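Local coordinates for oxidoreductase, NAD-binding/iron-sulfur cluster-binding protein (Nitratireductor pacificus pht-3B, PDB 6ZY0) that acts as a catabolic reductive dehalogenase, a cobalamin-dependent enzyme that also carries two 4Fe-4S clusters, at residues Gln430-Met435 and Gly511-Ser516. The protein carries 1 engineered substitution. Sequence-based numbering, arbitrary orientation.
Engineered in segment 511-516: Q515 (natural residue Lys).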
loop_
_atom_site.group_PDB
_atom_site.type_symbol
_atom_site.label_atom_id
_atom_site.label_comp_id
_atom_site.label_asym_id
_atom_site.label_seq_id
_atom_site.Cartn_x
_atom_site.Cartn_y
_atom_site.Cartn_z
ATOM N N GLN A 430 -3.199 2.834 1.528
ATOM C CA GLN A 430 -2.995 2.073 2.757
ATOM C C GLN A 430 -4.285 1.425 3.244
ATOM O O GLN A 430 -4.237 0.370 3.888
ATOM C CB GLN A 430 -2.409 2.962 3.854
ATOM C CG GLN A 430 -0.894 2.945 3.907
ATOM C CD GLN A 430 -0.355 3.283 5.284
ATOM O OE1 GLN A 430 -0.965 2.952 6.301
ATOM N NE2 GLN A 430 0.798 3.939 5.323
ATOM N N GLY A 431 -5.436 2.027 2.954
ATOM C CA GLY A 431 -6.704 1.453 3.364
ATOM C C GLY A 431 -7.493 2.318 4.326
ATOM O O GLY A 431 -7.130 2.449 5.501
ATOM N N TYR A 432 -8.590 2.900 3.838
ATOM C CA TYR A 432 -9.394 3.786 4.672
ATOM C C TYR A 432 -10.094 3.024 5.790
ATOM O O TYR A 432 -10.037 3.426 6.959
ATOM C CB TYR A 432 -10.421 4.521 3.815
ATOM C CG TYR A 432 -11.389 5.341 4.631
ATOM C CD1 TYR A 432 -11.015 6.570 5.159
ATOM C CD2 TYR A 432 -12.675 4.882 4.888
ATOM C CE1 TYR A 432 -11.901 7.321 5.912
ATOM C CE2 TYR A 432 -13.562 5.623 5.640
ATOM C CZ TYR A 432 -13.173 6.841 6.153
ATOM O OH TYR A 432 -14.064 7.585 6.904
ATOM N N GLU A 433 -10.771 1.922 5.449
ATOM C CA GLU A 433 -11.663 1.279 6.410
ATOM C C GLU A 433 -10.901 0.692 7.593
ATOM O O GLU A 433 -11.349 0.814 8.740
ATOM C CB GLU A 433 -12.495 0.203 5.721
ATOM C CG GLU A 433 -13.679 0.750 4.944
ATOM C CD GLU A 433 -13.282 1.266 3.578
ATOM O OE1 GLU A 433 -13.942 2.208 3.078
ATOM O OE2 GLU A 433 -12.303 0.727 3.010
ATOM N N THR A 434 -9.758 0.047 7.346
ATOM C CA THR A 434 -8.962 -0.461 8.461
ATOM C C THR A 434 -8.474 0.672 9.347
ATOM O O THR A 434 -8.539 0.583 10.581
ATOM C CB THR A 434 -7.770 -1.270 7.955
ATOM O OG1 THR A 434 -8.236 -2.433 7.265
ATOM C CG2 THR A 434 -6.889 -1.695 9.122
ATOM N N MET A 435 -7.980 1.749 8.742
ATOM C CA MET A 435 -7.448 2.841 9.541
ATOM C C MET A 435 -8.538 3.584 10.285
ATOM O O MET A 435 -8.261 4.166 11.338
ATOM C CB MET A 435 -6.658 3.807 8.659
ATOM C CG MET A 435 -5.566 4.575 9.399
ATOM S SD MET A 435 -4.805 5.765 8.285
ATOM C CE MET A 435 -4.734 4.770 6.796
ATOM N N GLY A 511 -6.019 11.374 -0.256
ATOM C CA GLY A 511 -5.433 12.161 0.802
ATOM C C GLY A 511 -3.983 11.805 1.044
ATOM O O GLY A 511 -3.207 11.601 0.104
ATOM N N PRO A 512 -3.591 11.713 2.309
ATOM C CA PRO A 512 -2.234 11.267 2.664
ATOM C C PRO A 512 -2.083 9.762 2.816
ATOM O O PRO A 512 -1.064 9.318 3.350
ATOM C CB PRO A 512 -2.018 11.947 4.019
ATOM C CG PRO A 512 -3.373 11.969 4.622
ATOM C CD PRO A 512 -4.382 12.057 3.501
ATOM N N ARG A 513 -3.056 8.985 2.363
ATOM C CA ARG A 513 -3.215 7.591 2.767
ATOM C C ARG A 513 -2.526 6.651 1.782
ATOM O O ARG A 513 -3.132 5.753 1.203
ATOM C CB ARG A 513 -4.698 7.266 2.877
ATOM C CG ARG A 513 -5.004 6.005 3.617
ATOM C CD ARG A 513 -6.473 5.709 3.548
ATOM N NE ARG A 513 -6.975 5.759 2.181
ATOM C CZ ARG A 513 -7.811 6.685 1.735
ATOM N NH1 ARG A 513 -8.218 7.648 2.550
ATOM N NH2 ARG A 513 -8.236 6.652 0.479
ATOM N N SER A 514 -1.233 6.855 1.588
ATOM C CA SER A 514 -0.559 6.107 0.542
ATOM C C SER A 514 0.853 5.756 0.958
ATOM O O SER A 514 1.507 6.492 1.702
ATOM C CB SER A 514 -0.501 6.888 -0.769
ATOM O OG SER A 514 0.606 7.771 -0.762
ATOM N N GLN A 515 1.313 4.618 0.459
ATOM C CA GLN A 515 2.723 4.280 0.442
ATOM C C GLN A 515 3.128 4.170 -1.017
ATOM O O GLN A 515 2.405 3.572 -1.820
ATOM C CB GLN A 515 2.996 2.979 1.193
ATOM C CG GLN A 515 2.701 3.046 2.689
ATOM C CD GLN A 515 3.816 3.709 3.479
ATOM O OE1 GLN A 515 4.875 4.013 2.938
ATOM N NE2 GLN A 515 3.589 3.912 4.771
ATOM N N SER A 516 4.252 4.777 -1.364
ATOM C CA SER A 516 4.697 4.838 -2.744
ATOM C C SER A 516 5.711 3.741 -3.018
ATOM O O SER A 516 6.440 3.307 -2.125
ATOM C CB SER A 516 5.325 6.194 -3.060
ATOM O OG SER A 516 6.519 6.376 -2.319
#
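R513 reaches across from the loop that leads into strand 514-521 and lies against the first turn of helix 432-437. The two segments meet beside the bound cobalamin, with Q430, S514, Q515 and S516 in its pocket, where antiparallel neighbours 422-429 and 514-521 of a four-stranded sheet come together. The pairing runs on just past the end of strand 422-429: Q430 N donates to R513 O at 2.9 Å. R513 is also the centre of an inverse gamma turn. Its chain runs extended as far as CD and then bends at chi3 (51°), which lays the guanidinium beside Y432. Y432 CB sits over one face of that group, 4.0 Å from R513 CZ, while the tyrosine ring is turned 76° from the guanidinium plane. M435, one turn further along the helix, sends its methyl CE to within 3.4 Å of R513 CG. Beyond the two segments, R513 NE forms a salt bridge with D429, whose carboxylate also accepts a bond from G431 N, and R513 NH1 bonds N598. With only an alanine at R513, the D429 carboxylate would probably lose its charged mate and a gap would be left against Y432 CB and M435 CE. On the pocket side, Q430 meets the engineered Q515, a lysine in the natural enzyme, with their amide planes only 13° apart. Q430 NE2 and Q515 NE2, both donors as modelled, stand 2.8 Å apart, so the orientation of at least one amide is doubtful. Q430 NE2 also lies 3.4 Å from Q515 CG, while Q515 NE2 bonds O39 of the cobalamin.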